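Uncharacterized protein (Bacillus cereus, PDB 5F2H) is of unknown function but belongs to the alpha/beta hydrolase superfamily and is probably a hydrolase. Local coordinates at residues A232-E237 and E264-C269; Y256-D261 and K287-L292; F174-I179 and A211-Y216; A135-Q140 and L162-Q167. All blocks are in the same frame, centred on the assembly; numbering follows the deposited sequence.

Contact 1. Residues A232-E237 and E264-C269; sequences APWLPE and EDCFEC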
loop_
_atom_site.group_PDB
_atom_site.type_symbol
_atom_site.label_atom_id
_atom_site.label_comp_id
_atom_site.label_asym_id
_atom_site.label_seq_id
_atom_site.Cartn_x
_atom_site.Cartn_y
_atom_site.Cartn_z
ATOM N N ALA B 232 28.361 5.339 -0.754
ATOM C CA ALA B 232 29.715 5.431 -1.291
ATOM C C ALA B 232 29.755 5.487 -2.821
ATOM O O ALA B 232 30.560 4.804 -3.458
ATOM C CB ALA B 232 30.520 4.242 -0.797
ATOM N N PRO B 233 28.891 6.305 -3.418
ATOM C CA PRO B 233 28.857 6.429 -4.878
ATOM C C PRO B 233 30.190 6.824 -5.503
ATOM O O PRO B 233 30.957 7.602 -4.911
ATOM C CB PRO B 233 27.853 7.552 -5.113
ATOM C CG PRO B 233 27.914 8.366 -3.869
ATOM C CD PRO B 233 28.175 7.405 -2.749
ATOM N N TRP B 234 30.462 6.263 -6.677
ATOM C CA TRP B 234 31.683 6.534 -7.402
ATOM C C TRP B 234 31.269 7.390 -8.578
ATOM O O TRP B 234 30.651 6.903 -9.529
ATOM C CB TRP B 234 32.358 5.242 -7.824
ATOM C CG TRP B 234 33.617 5.479 -8.529
ATOM C CD1 TRP B 234 34.760 6.030 -7.998
ATOM C CD2 TRP B 234 33.956 5.037 -9.838
ATOM N NE1 TRP B 234 35.761 6.052 -8.943
ATOM C CE2 TRP B 234 35.300 5.437 -10.081
ATOM C CE3 TRP B 234 33.253 4.381 -10.848
ATOM C CZ2 TRP B 234 35.953 5.193 -11.294
ATOM C CZ3 TRP B 234 33.907 4.136 -12.066
ATOM C CH2 TRP B 234 35.246 4.540 -12.270
ATOM N N LEU B 235 31.626 8.672 -8.500
ATOM C CA LEU B 235 31.264 9.648 -9.498
ATOM C C LEU B 235 32.485 10.423 -9.945
ATOM O O LEU B 235 32.677 11.565 -9.514
ATOM C CB LEU B 235 30.266 10.588 -8.835
ATOM C CG LEU B 235 29.082 9.799 -8.265
ATOM C CD1 LEU B 235 28.252 10.587 -7.253
ATOM C CD2 LEU B 235 28.234 9.246 -9.401
ATOM N N PRO B 236 33.263 9.840 -10.880
ATOM C CA PRO B 236 34.504 10.415 -11.405
ATOM C C PRO B 236 34.385 11.586 -12.404
ATOM O O PRO B 236 35.369 12.297 -12.627
ATOM C CB PRO B 236 35.158 9.212 -12.088
ATOM C CG PRO B 236 34.007 8.384 -12.561
ATOM C CD PRO B 236 32.815 8.701 -11.703
ATOM N N GLU B 237 33.218 11.780 -13.007
ATOM C CA GLU B 237 33.018 12.856 -13.980
ATOM C C GLU B 237 31.961 13.794 -13.448
ATOM O O GLU B 237 31.129 14.284 -14.206
ATOM C CB GLU B 237 32.471 12.264 -15.277
ATOM C CG GLU B 237 33.353 11.211 -15.928
ATOM C CD GLU B 237 32.576 10.308 -16.884
ATOM O OE1 GLU B 237 31.382 10.044 -16.613
ATOM O OE2 GLU B 237 33.170 9.784 -17.854
ATOM N N GLU B 264 38.831 5.826 1.002
ATOM C CA GLU B 264 39.844 6.414 0.150
ATOM C C GLU B 264 39.437 6.638 -1.310
ATOM O O GLU B 264 39.933 7.569 -1.943
ATOM C CB GLU B 264 41.143 5.610 0.237
ATOM C CG GLU B 264 42.322 6.323 -0.402
ATOM C CD GLU B 264 43.623 5.572 -0.218
ATOM O OE1 GLU B 264 44.663 6.057 -0.720
ATOM O OE2 GLU B 264 43.598 4.507 0.442
ATOM N N ASP B 265 38.548 5.808 -1.846
ATOM C CA ASP B 265 38.130 5.967 -3.233
ATOM C C ASP B 265 36.896 6.816 -3.453
ATOM O O ASP B 265 36.811 7.488 -4.469
ATOM C CB ASP B 265 37.850 4.602 -3.892
ATOM C CG ASP B 265 39.100 3.764 -4.094
ATOM O OD1 ASP B 265 40.214 4.239 -3.782
ATOM O OD2 ASP B 265 38.966 2.631 -4.607
ATOM N N CYS B 266 35.960 6.831 -2.509
ATOM C CA CYS B 266 34.718 7.562 -2.730
ATOM C C CYS B 266 34.306 8.704 -1.824
ATOM O O CYS B 266 33.182 9.187 -1.956
ATOM C CB CYS B 266 33.572 6.549 -2.745
ATOM S SG CYS B 266 33.771 5.302 -4.019
ATOM N N PHE B 267 35.142 9.147 -0.900
ATOM C CA PHE B 267 34.693 10.246 -0.063
ATOM C C PHE B 267 34.888 11.552 -0.841
ATOM O O PHE B 267 34.144 12.508 -0.646
ATOM C CB PHE B 267 35.355 10.249 1.307
ATOM C CG PHE B 267 34.623 11.102 2.304
ATOM C CD1 PHE B 267 33.398 10.677 2.799
ATOM C CD2 PHE B 267 35.143 12.294 2.758
ATOM C CE1 PHE B 267 32.678 11.448 3.690
ATOM C CE2 PHE B 267 34.438 13.065 3.664
ATOM C CZ PHE B 267 33.205 12.639 4.133
ATOM N N GLU B 268 35.877 11.565 -1.739
ATOM C CA GLU B 268 36.163 12.708 -2.607
ATOM C C GLU B 268 35.026 13.094 -3.556
ATOM O O GLU B 268 34.412 14.150 -3.417
ATOM C CB GLU B 268 37.331 12.382 -3.566
ATOM C CG GLU B 268 38.740 12.245 -2.992
ATOM C CD GLU B 268 39.408 13.563 -2.660
ATOM O OE1 GLU B 268 40.538 13.522 -2.139
ATOM O OE2 GLU B 268 38.835 14.630 -2.950
ATOM N N CYS B 269 34.738 12.206 -4.504
ATOM C CA CYS B 269 33.628 12.367 -5.436
ATOM C C CYS B 269 32.267 12.488 -4.753
ATOM O O CYS B 269 31.388 13.195 -5.227
ATOM C CB CYS B 269 33.612 11.185 -6.400
ATOM S SG CYS B 269 33.499 9.581 -5.565
#

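Contact 2. Residues Y256-D261 and K287-L292; sequences YVVCGD and KVVPNL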
loop_
_atom_site.group_PDB
_atom_site.type_symbol
_atom_site.label_atom_id
_atom_site.label_comp_id
_atom_site.label_asym_id
_atom_site.label_seq_id
_atom_site.Cartn_x
_atom_site.Cartn_y
_atom_site.Cartn_z
ATOM N N TYR B 256 19.417 11.022 -0.736
ATOM C CA TYR B 256 19.940 10.642 0.555
ATOM C C TYR B 256 21.242 9.978 0.180
ATOM O O TYR B 256 21.245 8.978 -0.528
ATOM C CB TYR B 256 19.001 9.666 1.256
ATOM C CG TYR B 256 19.287 9.475 2.741
ATOM C CD1 TYR B 256 20.305 8.635 3.180
ATOM C CD2 TYR B 256 18.499 10.103 3.702
ATOM C CE1 TYR B 256 20.547 8.450 4.532
ATOM C CE2 TYR B 256 18.727 9.918 5.050
ATOM C CZ TYR B 256 19.751 9.090 5.459
ATOM O OH TYR B 256 19.983 8.926 6.802
ATOM N N VAL B 257 22.349 10.599 0.564
ATOM C CA VAL B 257 23.676 10.081 0.255
ATOM C C VAL B 257 24.410 9.760 1.550
ATOM O O VAL B 257 24.341 10.520 2.522
ATOM C CB VAL B 257 24.485 11.103 -0.553
ATOM C CG1 VAL B 257 25.889 10.583 -0.810
ATOM C CG2 VAL B 257 23.762 11.418 -1.851
ATOM N N VAL B 258 25.120 8.638 1.547
ATOM C CA VAL B 258 25.846 8.212 2.700
ATOM C C VAL B 258 27.218 7.795 2.265
ATOM O O VAL B 258 27.363 7.182 1.223
ATOM C CB VAL B 258 25.154 6.965 3.331
ATOM C CG1 VAL B 258 25.944 6.453 4.539
ATOM C CG2 VAL B 258 23.711 7.268 3.738
ATOM N N CYS B 259 28.220 8.102 3.068
ATOM C CA CYS B 259 29.581 7.693 2.768
ATOM C C CYS B 259 30.408 7.747 4.032
ATOM O O CYS B 259 30.170 8.582 4.917
ATOM C CB CYS B 259 30.226 8.555 1.711
ATOM S SG CYS B 259 31.903 8.009 1.322
ATOM N N GLY B 260 31.365 6.832 4.120
ATOM C CA GLY B 260 32.245 6.743 5.274
ATOM C C GLY B 260 33.495 7.587 5.095
ATOM O O GLY B 260 34.113 7.587 4.024
ATOM N N ASP B 261 33.907 8.245 6.177
ATOM C CA ASP B 261 35.080 9.118 6.168
ATOM C C ASP B 261 36.452 8.442 6.027
ATOM O O ASP B 261 37.472 9.118 6.135
ATOM C CB ASP B 261 35.076 9.998 7.416
ATOM C CG ASP B 261 35.124 9.196 8.691
ATOM O OD1 ASP B 261 34.973 7.955 8.627
ATOM O OD2 ASP B 261 35.301 9.808 9.763
ATOM N N LYS B 287 25.125 12.122 4.764
ATOM C CA LYS B 287 25.490 11.620 6.054
ATOM C C LYS B 287 26.822 10.911 6.009
ATOM O O LYS B 287 27.005 9.928 5.305
ATOM C CB LYS B 287 24.379 10.715 6.580
ATOM C CG LYS B 287 24.590 10.305 8.024
ATOM C CD LYS B 287 23.344 9.677 8.622
ATOM C CE LYS B 287 23.559 9.333 10.087
ATOM N NZ LYS B 287 23.959 10.511 10.905
ATOM N N VAL B 288 27.766 11.447 6.758
ATOM C CA VAL B 288 29.091 10.875 6.834
ATOM C C VAL B 288 29.119 9.966 8.054
ATOM O O VAL B 288 28.731 10.380 9.150
ATOM C CB VAL B 288 30.147 11.970 7.021
ATOM C CG1 VAL B 288 31.533 11.362 7.176
ATOM C CG2 VAL B 288 30.098 12.936 5.846
ATOM N N VAL B 289 29.546 8.725 7.877
ATOM C CA VAL B 289 29.607 7.818 9.000
ATOM C C VAL B 289 31.061 7.748 9.407
ATOM O O VAL B 289 31.924 7.422 8.599
ATOM C CB VAL B 289 29.042 6.427 8.669
ATOM C CG1 VAL B 289 29.108 5.511 9.890
ATOM C CG2 VAL B 289 27.602 6.557 8.195
ATOM N N PRO B 290 31.343 8.080 10.668
ATOM C CA PRO B 290 32.722 8.049 11.123
ATOM C C PRO B 290 33.365 6.656 11.117
ATOM O O PRO B 290 32.670 5.640 11.245
ATOM C CB PRO B 290 32.634 8.607 12.549
ATOM C CG PRO B 290 31.213 8.438 12.962
ATOM C CD PRO B 290 30.413 8.550 11.713
ATOM N N ASN B 291 34.682 6.632 10.907
ATOM C CA ASN B 291 35.479 5.409 10.902
ATOM C C ASN B 291 35.184 4.399 9.804
ATOM O O ASN B 291 35.981 3.493 9.585
ATOM C CB ASN B 291 35.321 4.707 12.258
ATOM C CG ASN B 291 35.659 5.613 13.431
ATOM O OD1 ASN B 291 36.385 6.606 13.293
ATOM N ND2 ASN B 291 35.146 5.262 14.605
ATOM N N LEU B 292 34.065 4.554 9.102
ATOM C CA LEU B 292 33.674 3.614 8.050
ATOM C C LEU B 292 34.494 3.757 6.771
ATOM O O LEU B 292 34.765 4.856 6.337
ATOM C CB LEU B 292 32.191 3.799 7.731
ATOM C CG LEU B 292 31.563 2.886 6.679
ATOM C CD1 LEU B 292 31.678 1.409 7.051
ATOM C CD2 LEU B 292 30.105 3.261 6.478
#

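Contact 3. Residues F174-I179 and A211-Y216; sequences FVWDDI and ARVALY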
loop_
_atom_site.group_PDB
_atom_site.type_symbol
_atom_site.label_atom_id
_atom_site.label_comp_id
_atom_site.label_asym_id
_atom_site.label_seq_id
_atom_site.Cartn_x
_atom_site.Cartn_y
_atom_site.Cartn_z
ATOM N N PHE B 174 30.384 -9.227 -11.697
ATOM C CA PHE B 174 29.909 -8.354 -12.748
ATOM C C PHE B 174 30.281 -6.861 -12.539
ATOM O O PHE B 174 30.386 -6.402 -11.393
ATOM C CB PHE B 174 28.395 -8.555 -12.832
ATOM C CG PHE B 174 27.978 -9.982 -13.096
ATOM C CD1 PHE B 174 27.866 -10.458 -14.396
ATOM C CD2 PHE B 174 27.661 -10.843 -12.054
ATOM C CE1 PHE B 174 27.471 -11.766 -14.647
ATOM C CE2 PHE B 174 27.287 -12.164 -12.296
ATOM C CZ PHE B 174 27.180 -12.616 -13.596
ATOM N N VAL B 175 30.451 -6.103 -13.631
ATOM C CA VAL B 175 30.848 -4.678 -13.540
ATOM C C VAL B 175 30.084 -3.694 -14.386
ATOM O O VAL B 175 29.516 -4.065 -15.420
ATOM C CB VAL B 175 32.316 -4.457 -13.959
ATOM C CG1 VAL B 175 33.259 -5.201 -13.021
ATOM C CG2 VAL B 175 32.546 -4.901 -15.392
ATOM N N TRP B 176 30.148 -2.418 -13.975
ATOM C CA TRP B 176 29.480 -1.310 -14.684
ATOM C C TRP B 176 30.470 -0.419 -15.460
ATOM O O TRP B 176 30.263 0.784 -15.567
ATOM C CB TRP B 176 28.690 -0.443 -13.706
ATOM C CG TRP B 176 27.658 -1.184 -12.972
ATOM C CD1 TRP B 176 27.709 -1.615 -11.669
ATOM C CD2 TRP B 176 26.436 -1.675 -13.506
ATOM N NE1 TRP B 176 26.568 -2.305 -11.355
ATOM C CE2 TRP B 176 25.775 -2.373 -12.471
ATOM C CE3 TRP B 176 25.823 -1.586 -14.763
ATOM C CZ2 TRP B 176 24.521 -2.947 -12.640
ATOM C CZ3 TRP B 176 24.569 -2.186 -14.935
ATOM C CH2 TRP B 176 23.934 -2.851 -13.868
ATOM N N ASP B 177 31.527 -1.020 -16.011
ATOM C CA ASP B 177 32.552 -0.290 -16.772
ATOM C C ASP B 177 31.963 0.613 -17.837
ATOM O O ASP B 177 32.117 1.837 -17.784
ATOM C CB ASP B 177 33.503 -1.266 -17.465
ATOM C CG ASP B 177 34.394 -2.001 -16.516
ATOM O OD1 ASP B 177 34.511 -1.599 -15.328
ATOM O OD2 ASP B 177 35.039 -2.950 -17.007
ATOM N N ASP B 178 31.283 -0.043 -18.780
ATOM C CA ASP B 178 30.622 0.569 -19.907
ATOM C C ASP B 178 29.302 1.109 -19.396
ATOM O O ASP B 178 28.296 0.427 -19.453
ATOM C CB ASP B 178 30.417 -0.495 -21.006
ATOM C CG ASP B 178 29.884 0.081 -22.311
ATOM O OD1 ASP B 178 29.346 1.217 -22.321
ATOM O OD2 ASP B 178 30.014 -0.616 -23.344
ATOM N N ILE B 179 29.318 2.349 -18.909
ATOM C CA ILE B 179 28.115 2.979 -18.353
ATOM C C ILE B 179 26.959 3.171 -19.317
ATOM O O ILE B 179 25.892 3.643 -18.908
ATOM C CB ILE B 179 28.383 4.321 -17.618
ATOM C CG1 ILE B 179 28.900 5.409 -18.572
ATOM C CG2 ILE B 179 29.331 4.102 -16.442
ATOM C CD1 ILE B 179 29.119 6.754 -17.900
ATOM N N ALA B 211 25.854 3.030 -8.064
ATOM C CA ALA B 211 25.226 4.327 -7.894
ATOM C C ALA B 211 25.518 5.227 -9.116
ATOM O O ALA B 211 24.676 6.043 -9.474
ATOM C CB ALA B 211 25.668 4.973 -6.584
ATOM N N ARG B 212 26.670 5.034 -9.771
ATOM C CA ARG B 212 27.044 5.831 -10.942
ATOM C C ARG B 212 26.040 5.678 -12.074
ATOM O O ARG B 212 25.473 6.682 -12.541
ATOM C CB ARG B 212 28.452 5.494 -11.470
ATOM C CG ARG B 212 28.864 6.511 -12.546
ATOM C CD ARG B 212 30.292 6.644 -13.109
ATOM N NE ARG B 212 30.857 5.536 -13.852
ATOM C CZ ARG B 212 31.869 5.651 -14.722
ATOM N NH1 ARG B 212 32.334 6.844 -15.129
ATOM N NH2 ARG B 212 32.317 4.560 -15.330
ATOM N N VAL B 213 25.801 4.430 -12.490
ATOM C CA VAL B 213 24.854 4.155 -13.573
ATOM C C VAL B 213 23.471 4.653 -13.172
ATOM O O VAL B 213 22.710 5.185 -13.994
ATOM C CB VAL B 213 24.781 2.669 -13.905
ATOM C CG1 VAL B 213 23.744 2.408 -14.972
ATOM C CG2 VAL B 213 26.123 2.152 -14.372
ATOM N N ALA B 214 23.138 4.476 -11.895
ATOM C CA ALA B 214 21.849 4.919 -11.400
ATOM C C ALA B 214 21.696 6.417 -11.656
ATOM O O ALA B 214 20.663 6.864 -12.146
ATOM C CB ALA B 214 21.728 4.653 -9.915
ATOM N N LEU B 215 22.723 7.194 -11.324
ATOM C CA LEU B 215 22.651 8.623 -11.507
ATOM C C LEU B 215 22.687 9.000 -13.010
ATOM O O LEU B 215 21.976 9.899 -13.441
ATOM C CB LEU B 215 23.779 9.327 -10.747
ATOM C CG LEU B 215 23.709 10.868 -10.745
ATOM C CD1 LEU B 215 22.453 11.333 -10.030
ATOM C CD2 LEU B 215 24.920 11.493 -10.080
ATOM N N TYR B 216 23.493 8.307 -13.796
ATOM C CA TYR B 216 23.572 8.602 -15.216
ATOM C C TYR B 216 22.199 8.413 -15.843
ATOM O O TYR B 216 21.677 9.301 -16.492
ATOM C CB TYR B 216 24.603 7.687 -15.866
ATOM C CG TYR B 216 24.888 7.987 -17.306
ATOM C CD1 TYR B 216 25.604 9.119 -17.658
ATOM C CD2 TYR B 216 24.599 7.072 -18.302
ATOM C CE1 TYR B 216 25.935 9.383 -18.970
ATOM C CE2 TYR B 216 24.943 7.321 -19.622
ATOM C CZ TYR B 216 25.604 8.485 -19.951
ATOM O OH TYR B 216 25.937 8.760 -21.258
#

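Contact 4. Residues A135-Q140 and L162-Q167; sequences AMHGDQ and LPQSSQ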
loop_
_atom_site.group_PDB
_atom_site.type_symbol
_atom_site.label_atom_id
_atom_site.label_comp_id
_atom_site.label_asym_id
_atom_site.label_seq_id
_atom_site.Cartn_x
_atom_site.Cartn_y
_atom_site.Cartn_z
ATOM N N ALA B 135 17.889 -1.432 -6.605
ATOM C CA ALA B 135 19.205 -1.293 -6.023
ATOM C C ALA B 135 20.232 -1.772 -7.021
ATOM O O ALA B 135 20.018 -2.811 -7.663
ATOM C CB ALA B 135 19.315 -2.090 -4.741
HETATM N N MSE B 136 21.352 -1.045 -7.116
HETATM C CA MSE B 136 22.430 -1.389 -8.044
HETATM C C MSE B 136 23.710 -1.813 -7.382
HETATM O O MSE B 136 24.397 -1.020 -6.742
HETATM C CB MSE B 136 22.813 -0.180 -8.909
HETATM C CG MSE B 136 21.630 0.481 -9.598
HETATM SE SE MSE B 136 21.100 -0.707 -11.083
HETATM C CE MSE B 136 19.327 -0.848 -10.316
ATOM N N HIS B 137 24.086 -3.059 -7.601
ATOM C CA HIS B 137 25.312 -3.588 -7.049
ATOM C C HIS B 137 26.552 -2.839 -7.513
ATOM O O HIS B 137 26.509 -2.122 -8.506
ATOM C CB HIS B 137 25.460 -5.055 -7.445
ATOM C CG HIS B 137 25.683 -5.286 -8.912
ATOM N ND1 HIS B 137 26.941 -5.365 -9.472
ATOM C CD2 HIS B 137 24.810 -5.515 -9.921
ATOM C CE1 HIS B 137 26.833 -5.638 -10.759
ATOM N NE2 HIS B 137 25.550 -5.720 -11.059
ATOM N N GLY B 138 27.655 -3.051 -6.797
ATOM C CA GLY B 138 28.947 -2.452 -7.098
ATOM C C GLY B 138 29.762 -3.288 -8.075
ATOM O O GLY B 138 29.354 -4.350 -8.477
ATOM N N ASP B 139 30.919 -2.810 -8.500
ATOM C CA ASP B 139 31.707 -3.604 -9.447
ATOM C C ASP B 139 32.154 -4.864 -8.776
ATOM O O ASP B 139 32.344 -4.872 -7.559
ATOM C CB ASP B 139 32.905 -2.825 -10.002
ATOM C CG ASP B 139 32.483 -1.732 -10.982
ATOM O OD1 ASP B 139 31.358 -1.849 -11.534
ATOM O OD2 ASP B 139 33.292 -0.794 -11.240
ATOM N N GLN B 140 32.237 -5.933 -9.564
ATOM C CA GLN B 140 32.671 -7.227 -9.085
ATOM C C GLN B 140 31.729 -7.866 -8.088
ATOM O O GLN B 140 32.147 -8.654 -7.223
ATOM C CB GLN B 140 34.071 -7.114 -8.499
ATOM C CG GLN B 140 35.067 -6.658 -9.529
ATOM C CD GLN B 140 36.460 -6.644 -8.977
ATOM O OE1 GLN B 140 37.331 -7.386 -9.430
ATOM N NE2 GLN B 140 36.643 -5.912 -7.911
ATOM N N LEU B 162 16.535 -6.139 -8.203
ATOM C CA LEU B 162 17.987 -6.133 -8.150
ATOM C C LEU B 162 18.494 -6.516 -9.534
ATOM O O LEU B 162 18.444 -7.680 -9.905
ATOM C CB LEU B 162 18.518 -7.100 -7.091
ATOM C CG LEU B 162 18.125 -6.831 -5.631
ATOM C CD1 LEU B 162 18.690 -7.896 -4.699
ATOM C CD2 LEU B 162 18.580 -5.462 -5.179
ATOM N N PRO B 163 18.964 -5.529 -10.314
ATOM C CA PRO B 163 19.472 -5.817 -11.653
ATOM C C PRO B 163 20.916 -6.261 -11.614
ATOM O O PRO B 163 21.640 -5.882 -10.715
ATOM C CB PRO B 163 19.362 -4.468 -12.375
ATOM C CG PRO B 163 18.456 -3.631 -11.529
ATOM C CD PRO B 163 18.757 -4.087 -10.134
ATOM N N GLN B 164 21.311 -7.088 -12.565
ATOM C CA GLN B 164 22.670 -7.568 -12.639
ATOM C C GLN B 164 23.216 -7.187 -14.022
ATOM O O GLN B 164 22.563 -7.430 -15.059
ATOM C CB GLN B 164 22.724 -9.074 -12.452
ATOM C CG GLN B 164 24.115 -9.616 -12.199
ATOM C CD GLN B 164 24.096 -11.126 -11.996
ATOM O OE1 GLN B 164 24.330 -11.621 -10.895
ATOM N NE2 GLN B 164 23.683 -11.843 -13.015
ATOM N N SER B 165 24.424 -6.622 -14.038
ATOM C CA SER B 165 25.039 -6.201 -15.281
ATOM C C SER B 165 25.443 -7.376 -16.137
ATOM O O SER B 165 25.819 -8.427 -15.639
ATOM C CB SER B 165 26.273 -5.345 -15.008
ATOM O OG SER B 165 26.933 -5.020 -16.225
ATOM N N SER B 166 25.369 -7.183 -17.436
ATOM C CA SER B 166 25.765 -8.212 -18.368
ATOM C C SER B 166 27.284 -8.257 -18.525
ATOM O O SER B 166 27.815 -9.236 -19.020
ATOM C CB SER B 166 25.157 -7.908 -19.721
ATOM O OG SER B 166 25.564 -6.621 -20.146
ATOM N N GLN B 167 27.986 -7.228 -18.054
ATOM C CA GLN B 167 29.442 -7.156 -18.204
ATOM C C GLN B 167 30.139 -8.016 -17.149
ATOM O O GLN B 167 30.435 -7.558 -16.044
ATOM C CB GLN B 167 29.889 -5.695 -18.112
ATOM C CG GLN B 167 29.160 -4.742 -19.068
ATOM C CD GLN B 167 29.417 -3.271 -18.728
ATOM O OE1 GLN B 167 30.551 -2.862 -18.460
ATOM N NE2 GLN B 167 28.348 -2.473 -18.726
HETATM O O HOH W 1 21.785 -4.987 -8.254
#

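Contact 1. Residues A232-E237 and E264-C269
Two cysteines, C266 and C269, lay their thiols against the loop A232-E237, mainly against its backbone. C269 makes the tighter end. Its SG stands between its own backbone N and carbonyl carbon (chi1 57°), which points it into the bend P233-L235. There it accepts the N-H of L235 along an almost straight line (175°), with L235 N 3.6 Å from C269 SG, and P233 O lies 3.3 Å from the same sulfur. L235 O rests 3.3 Å from C269 CB, and the two CB atoms of L235 and C269 meet at 4.2 Å. C266, the N-cap of helix 267-279, keeps SG anti to its carbonyl carbon (chi1 -59°), so that SG lies 3.3 Å from A232 O and 4.1 Å from W234 CB. Both sulfurs approach the indole of W234 obliquely. Toward solvent the packing loosens: D265 gives W234 little more than its carbonyl, D265 O sitting at the ring edge 4.3 Å from W234 CD1, while its carboxylate lies near a bound Tris, probably from the crystallisation liquor. F267 turns off toward strand 284-289. A loop after strand 227-231 thus meets the start of helix 267-279 beyond the C-terminal ends of the parallel strands, consistent with the active-site rim of an alpha/beta hydrolase; H294, touched by A232 and C266, and the probable nucleophile elbow, touched by W234, agree with this.

Contact 2. Residues Y256-D261 and K287-L292
Backbone hydrogen bonds come first: strands 254-260 and 284-289 run parallel, and four N-H groups alternate between them. K287 N gives to V257 O, C259 N to K287 O, V289 N to C259 O and D261 N to V289 O, all at 2.9 to 3.2 Å. The first lies nearly along the C=O axis and the second in the carbonyl plane; the last two reach their carbonyls from above the plane. Weaker CA-H...O contacts fill in between, among them G260 CA to L292 O at 3.3 Å, where the type II turn V289-L292 folds back over a residue without a side chain. Apolar contacts are few. V258 CG1 and V289 CG2 cross obliquely at 4.0 Å in the middle, and at one end the aliphatic part of K287 runs alongside Y256, whose OH is hydrogen-bonded to E306. The polar part belongs to D261: with CG between N and the carbonyl carbon (chi1 61°), it brings its carboxylate up to the turn V289-L292, OD1 lying 2.7 Å from N291 N and 3.1 Å from V289 O, another acceptor. Direct main-chain bonding thus sets the parallel register, largely independent of side-chain identity.

Contact 3. Residues F174-I179 and A211-Y216
I179 places CG1 between its backbone N and carbonyl carbon (chi1 65°) and CG2 beside the N, with the rest of the chain extended. R212 meets it by leaving its backbone with CG anti to N and then bending at chi3 (64°); its side chain crosses that of I179 at about a right angle and lays a guanidinium face on it. Both branches of I179 lie on that face, CG2 3.4 Å from R212 CZ and CD1 farther out, over the centre of the group. CD1 also lies over the ring of Y216, 4.2 Å from the ring centroid and only 8° off its normal, a CH-pi contact, so that I179 sits between the two flat groups. I179 O adds an approach of 3.7 Å to Y216 CD2, while Y216 OH is hydrogen-bonded to Q180. Further back, V213 CG2 touches W176 CB at 3.7 Å and CE3 of the same indole at 3.8 Å, coming obliquely to the ring; the indole NE1 is bonded to H137 O. No hydrogen bond joins the two segments. The carboxylate of D177 remains 6.5 Å from R212, measured OD1 to NH2, so any attraction is probably slight, and R212 has a long, weak ion pair with E237. The loop before helix 179-195 thus packs on helix 209-219, which follows the probable nucleophile elbow that W176 also touches, as in the alpha/beta hydrolase fold.

Contact 4. Residues A135-Q140 and L162-Q167
H137 reaches from the end of strand 131-136 toward P163-S165, its CB carrying CG into the position between backbone N and carbonyl carbon (chi1 67°). On one side of the ring H137 CD2 meets P163 O at 3.3 Å, edge-on. At the tip H137 NE2 takes the N-H of S165 in a weak hydrogen bond, H137 NE2 to S165 N 3.3 Å at 163°. H137 ND1 donates to G138 O (2.8 Å). With ND1 donating and NE2 accepting, the imidazole is probably neutral, its rotation held mainly by the bond to G138 O, with the weak bond at NE2 adding to it. At the CD2 edge, in the ring plane, a water bridges the diverging chains, donating to A135 O (2.9 Å) and P163 O (2.6 Å) and accepting from H137 N (3.1 Å). Next to it A135 CB packs on L162 CD2 at 3.5 Å, and the selenomethionine M136 crosses P163 at about a right angle. The ring of W176 also meets that of H137. Helix 143-150 packs on A135 and H137 through W150 and V146, helix 179-195 on M136 and P163 through L186 and H189, and strand 158-164, outermost in its own chain, pairs antiparallel with a strand of the second subunit.

Contacts 2 and 4 both lie on the six-stranded parallel sheet, at its two opposite edges within the chain, yet differ in chemistry: contact 2 is direct backbone bonding, partly exposed, whereas contact 4 is buried, spreads its chains around a water and a histidine, and borders the second subunit. Contacts 1 and 3 are buried packing of loops against helices, one through thiols, the other through aliphatic, aromatic and guanidinium groups. R212 of contact 3 touches W234 and P236 of contact 1. Helix 267-279, begun in contact 1, connects the two strands of contact 2, and F267 packs on C259 and V288. Contacts 3 and 4 join through probable hydrogen bonds, W176 N to D139 OD1 and V175 N to Q167 O.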